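Side-chain contacts in aspergillopepsin-2 heavy chain (Aspergillus niger var. macrosporus, PDB 1Y43), which forms the heavy chain of an acid-acting endopeptidase of the G1 (glutamic peptidase) family, which cleaves peptide bonds within proteins: residues 157-162 and 168-173; 9-14 and 127-132. One frame throughout, in Å; residues are numbered along the deposited sequence.

Overall arrangement
Both contacts belong to an all-beta, concanavalin-like sandwich and share the antiparallel sheet that holds strands 126-136, 168-172 and 156-163. Interaction 1 lies within that sheet, where segment 157-162 pairs edge to edge with its neighbour in the hairpin, segment 168-173. Interaction 2 crosses from the same sheet to the mixed sheet that carries 9-14. Their centres lie about 14 Å apart and are joined directly, because 127-130 runs beside 168-172: V168 O probably accepts a bond from F129 N, and V170 N probably gives one to V127 O. Along the chain interaction 2 is complete before interaction 1 begins, and the C-terminal hairpin thus extends the sheet that F129 packs against its partner.

Interaction 1 of 2, residues 157-162 and 168-173; sequences VLTETS and VTVTYV
T159 and V170 meet on one face of an antiparallel strand pair, T161 lying beside them, while E160 runs across V173 where the pair ends. V170 CG1 rests 4.0 Å from T159 CB, and V170 CG2 lies 3.7 Å from T161 OG1. T159 OG1 sits between backbone N and carbonyl carbon (chi1 64°), whereas T161 turns OG1 beside its N and lays its methyl group near T169 O. Both hydroxyls bond to D150 OD1 on the neighbouring strand. Threonine suits this buried face, since its methyl packs against valine while its hydroxyl is spent on the next strand; F121 and an apolar side chain of another protein chain also cover T159.

The opposite face, with E160, S162, T169 and T171, is more polar. One water donates to E160 O at 3.1 Å and also bonds S162 OG and T171 OG1. T169 OG1 and T171 OG1 bond T128 and S126 in 126-136. With CG beside the backbone N (chi1 -80°), the extended side chain of E160 crosses that of V173 at about a right angle, E160 CG lying 3.5 Å from V173 CG2; the stem and one side of the carboxylate, through CD and OE2, both lie against that methyl.

The bond from T169 N to S162 O, next to the turn, is 2.8 Å and nearly straight. At the end formed by L158 and V173, V173 N reaches L158 O at 2.8 Å, but from 57° above the carbonyl plane. That oxygen also lies obliquely against the Y172 ring, 3.7 Å from Y172 CD1. Alternating hydrogen-bonded and non-hydrogen-bonded pairs mark regular antiparallel pairing, and the short connection between 156-163 and 168-172 makes the strands a C-terminal beta hairpin.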
# COMPACT_ATOMS: atom_id res chain seq x y z
N VAL B 157 -16.40 10.60 -6.88
CA VAL B 157 -15.62 9.39 -7.08
C VAL B 157 -14.22 9.91 -7.44
O VAL B 157 -14.07 10.73 -8.36
CB VAL B 157 -16.19 8.55 -8.24
CG1 VAL B 157 -15.35 7.31 -8.45
CG2 VAL B 157 -17.64 8.16 -7.92
N LEU B 158 -13.20 9.48 -6.71
CA LEU B 158 -11.85 9.97 -6.95
C LEU B 158 -10.90 8.99 -7.62
O LEU B 158 -9.80 9.37 -8.02
CB LEU B 158 -11.24 10.48 -5.65
CG LEU B 158 -12.02 11.54 -4.86
CD1 LEU B 158 -11.32 11.83 -3.55
CD2 LEU B 158 -12.18 12.80 -5.68
N THR B 159 -11.31 7.73 -7.74
CA THR B 159 -10.46 6.72 -8.37
C THR B 159 -11.27 5.69 -9.16
O THR B 159 -12.47 5.51 -8.93
CB THR B 159 -9.62 5.90 -7.33
OG1 THR B 159 -10.49 5.16 -6.46
CG2 THR B 159 -8.74 6.82 -6.49
N GLU B 160 -10.58 5.03 -10.08
CA GLU B 160 -11.12 3.95 -10.89
C GLU B 160 -10.04 2.86 -10.85
O GLU B 160 -8.89 3.11 -11.21
CB GLU B 160 -11.39 4.39 -12.33
CG GLU B 160 -12.69 5.16 -12.50
CD GLU B 160 -12.85 5.76 -13.89
OE1 GLU B 160 -12.05 5.39 -14.80
OE2 GLU B 160 -13.76 6.61 -14.08
N THR B 161 -10.42 1.67 -10.42
CA THR B 161 -9.47 0.58 -10.31
C THR B 161 -9.80 -0.57 -11.24
O THR B 161 -10.97 -0.89 -11.45
CB THR B 161 -9.44 0.07 -8.84
OG1 THR B 161 -8.93 1.11 -7.99
CG2 THR B 161 -8.56 -1.16 -8.69
N SER B 162 -8.77 -1.15 -11.84
CA SER B 162 -8.93 -2.29 -12.73
C SER B 162 -7.85 -3.32 -12.36
O SER B 162 -6.75 -2.95 -11.93
CB SER B 162 -8.82 -1.87 -14.21
OG SER B 162 -7.59 -1.23 -14.48
N VAL B 168 -2.63 -4.59 -10.77
CA VAL B 168 -3.70 -3.77 -10.23
C VAL B 168 -3.37 -2.34 -10.66
O VAL B 168 -2.27 -1.87 -10.42
CB VAL B 168 -3.71 -3.81 -8.68
CG1 VAL B 168 -4.84 -2.95 -8.13
CG2 VAL B 168 -3.84 -5.25 -8.19
N THR B 169 -4.31 -1.67 -11.32
CA THR B 169 -4.10 -0.30 -11.75
C THR B 169 -5.14 0.61 -11.10
O THR B 169 -6.33 0.32 -11.15
CB THR B 169 -4.23 -0.15 -13.30
OG1 THR B 169 -3.20 -0.93 -13.94
CG2 THR B 169 -4.11 1.30 -13.72
N VAL B 170 -4.67 1.67 -10.44
CA VAL B 170 -5.54 2.64 -9.80
C VAL B 170 -5.31 3.96 -10.52
O VAL B 170 -4.18 4.45 -10.60
CB VAL B 170 -5.20 2.85 -8.29
CG1 VAL B 170 -6.14 3.88 -7.67
CG2 VAL B 170 -5.29 1.53 -7.54
N THR B 171 -6.38 4.52 -11.07
CA THR B 171 -6.29 5.78 -11.80
C THR B 171 -7.07 6.88 -11.08
O THR B 171 -8.17 6.66 -10.56
CB THR B 171 -6.87 5.64 -13.21
OG1 THR B 171 -6.22 4.55 -13.88
CG2 THR B 171 -6.65 6.92 -13.98
N TYR B 172 -6.46 8.06 -11.00
CA TYR B 172 -7.11 9.19 -10.37
C TYR B 172 -8.18 9.77 -11.30
O TYR B 172 -7.96 9.91 -12.51
CB TYR B 172 -6.07 10.26 -10.00
CG TYR B 172 -6.68 11.49 -9.35
CD1 TYR B 172 -6.85 11.57 -7.98
CD2 TYR B 172 -7.13 12.57 -10.13
CE1 TYR B 172 -7.44 12.67 -7.38
CE2 TYR B 172 -7.72 13.68 -9.55
CZ TYR B 172 -7.87 13.71 -8.16
OH TYR B 172 -8.45 14.80 -7.55
N VAL B 173 -9.34 10.07 -10.73
CA VAL B 173 -10.48 10.61 -11.45
C VAL B 173 -10.77 12.01 -10.87
O VAL B 173 -10.92 12.11 -9.63
CB VAL B 173 -11.75 9.72 -11.24
CG1 VAL B 173 -12.92 10.28 -11.97
CG2 VAL B 173 -11.50 8.30 -11.65
OXT VAL B 173 -10.85 12.98 -11.64
O HOH W 1 -7.90 1.90 -13.89

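Interaction 2 of 2, residues 9-14 and 127-132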
# COMPACT_ATOMS: atom_id res chain seq x y z
N ALA B 9 0.89 4.47 -1.57
CA ALA B 9 0.70 3.20 -2.25
C ALA B 9 1.42 2.20 -1.37
O ALA B 9 2.57 2.42 -0.98
CB ALA B 9 1.32 3.22 -3.64
N TRP B 10 0.76 1.09 -1.07
CA TRP B 10 1.36 0.08 -0.22
C TRP B 10 0.77 -1.32 -0.44
O TRP B 10 -0.23 -1.47 -1.13
CB TRP B 10 1.15 0.48 1.26
CG TRP B 10 -0.26 0.81 1.64
CD1 TRP B 10 -0.86 2.05 1.59
CD2 TRP B 10 -1.24 -0.09 2.19
NE1 TRP B 10 -2.13 1.97 2.09
CE2 TRP B 10 -2.39 0.67 2.47
CE3 TRP B 10 -1.24 -1.46 2.48
CZ2 TRP B 10 -3.55 0.11 3.03
CZ3 TRP B 10 -2.39 -2.02 3.04
CH2 TRP B 10 -3.53 -1.23 3.31
N VAL B 11 1.47 -2.33 0.07
CA VAL B 11 0.96 -3.70 0.04
C VAL B 11 0.85 -4.09 1.51
O VAL B 11 1.60 -3.58 2.37
CB VAL B 11 1.88 -4.70 -0.71
CG1 VAL B 11 1.97 -4.34 -2.17
CG2 VAL B 11 3.25 -4.79 -0.05
N GLY B 12 -0.08 -4.97 1.81
CA GLY B 12 -0.24 -5.37 3.19
C GLY B 12 -1.08 -6.60 3.41
O GLY B 12 -1.66 -7.16 2.47
N ILE B 13 -1.05 -7.06 4.65
CA ILE B 13 -1.82 -8.20 5.11
C ILE B 13 -2.79 -7.67 6.18
O ILE B 13 -2.39 -6.93 7.09
CB ILE B 13 -0.90 -9.27 5.74
CG1 ILE B 13 0.02 -9.86 4.66
CG2 ILE B 13 -1.73 -10.38 6.41
CD1 ILE B 13 1.05 -10.86 5.18
N ASP B 14 -4.07 -8.02 6.01
CA ASP B 14 -5.15 -7.67 6.93
C ASP B 14 -5.58 -6.21 6.94
O ASP B 14 -5.12 -5.42 6.12
CB ASP B 14 -4.84 -8.20 8.33
CG ASP B 14 -4.81 -9.73 8.37
OD1 ASP B 14 -5.55 -10.35 7.59
OD2 ASP B 14 -4.04 -10.30 9.16
N VAL B 127 -1.36 4.55 -10.88
CA VAL B 127 -0.36 3.71 -10.22
C VAL B 127 -0.70 2.28 -10.62
O VAL B 127 -1.86 1.86 -10.52
CB VAL B 127 -0.42 3.81 -8.67
CG1 VAL B 127 0.45 2.73 -8.04
CG2 VAL B 127 0.06 5.18 -8.20
N THR B 128 0.28 1.56 -11.15
CA THR B 128 0.06 0.17 -11.51
C THR B 128 1.03 -0.72 -10.75
O THR B 128 2.24 -0.49 -10.76
CB THR B 128 0.28 -0.10 -13.03
OG1 THR B 128 -0.66 0.65 -13.80
CG2 THR B 128 0.10 -1.58 -13.34
N PHE B 129 0.47 -1.67 -10.02
CA PHE B 129 1.26 -2.66 -9.30
C PHE B 129 1.41 -3.83 -10.27
O PHE B 129 0.40 -4.36 -10.74
CB PHE B 129 0.51 -3.18 -8.07
CG PHE B 129 0.34 -2.18 -6.96
CD1 PHE B 129 -0.79 -1.36 -6.90
CD2 PHE B 129 1.28 -2.11 -5.94
CE1 PHE B 129 -0.99 -0.50 -5.80
CE2 PHE B 129 1.08 -1.25 -4.84
CZ PHE B 129 -0.05 -0.45 -4.78
N THR B 130 2.63 -4.20 -10.62
CA THR B 130 2.85 -5.34 -11.48
C THR B 130 3.46 -6.41 -10.60
O THR B 130 3.89 -6.14 -9.47
CB THR B 130 3.81 -5.03 -12.64
OG1 THR B 130 5.06 -4.56 -12.13
CG2 THR B 130 3.18 -3.99 -13.57
N ASN B 131 3.51 -7.64 -11.11
CA ASN B 131 4.04 -8.77 -10.35
C ASN B 131 3.34 -8.78 -8.98
O ASN B 131 3.97 -8.95 -7.93
CB ASN B 131 5.56 -8.66 -10.22
CG ASN B 131 6.28 -8.81 -11.56
OD1 ASN B 131 6.10 -9.79 -12.27
ND2 ASN B 131 7.07 -7.81 -11.91
N ALA B 132 2.03 -8.54 -9.01
CA ALA B 132 1.18 -8.50 -7.83
C ALA B 132 0.83 -9.92 -7.44
O ALA B 132 -0.01 -10.56 -8.07
CB ALA B 132 -0.08 -7.70 -8.13
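The strands carrying A9, W10 and V11 on one side and F129 on the other face each other across a beta sandwich, their axes 9.5 Å apart and running in similar directions at 32° (signed crossing -32°). Such spacing and twist characterise the aligned packing of two sheets, and the gap is filled by side chains. Strand 9-13 belongs to the mixed sheet and is bonded through its backbone to strands 22-32 and 104-114. Strand 127-130 lies in the antiparallel sheet beside 168-172, which T130 extends by pairing antiparallel with a strand of another protein chain, before the chain turns a corner at N131.

F129 spans most of the gap. Its bond to CB points toward the other sheet, and CG stands anti to the carbonyl carbon (chi1 -70°), which sends the far end of the ring to A9 and V11. A large aromatic suits this place because it can cover the distance between sheets. The methyl of A9 is small enough to let the ring in close, A9 CB standing 4.1 Å from F129 CZ. V11 slides past the ring in the opposite sense, its CG1, beside the backbone N, coming to 4.2 Å from F129 CE2. V65 and W107 also touch V11, and an aromatic side chain of the other protein chain packs on A9.

W10 points to the far face of its strand, where the indole meets W41 and its NE1 bonds E110 OE1. G12, without a side chain, leaves room for that ring, its CA lying in plane at the indole edge. Between A9 and V11 the backbone itself receives F129: W10 O sits obliquely to the phenyl ring, 3.8 Å from F129 CZ and 3.9 Å from F129 CE2.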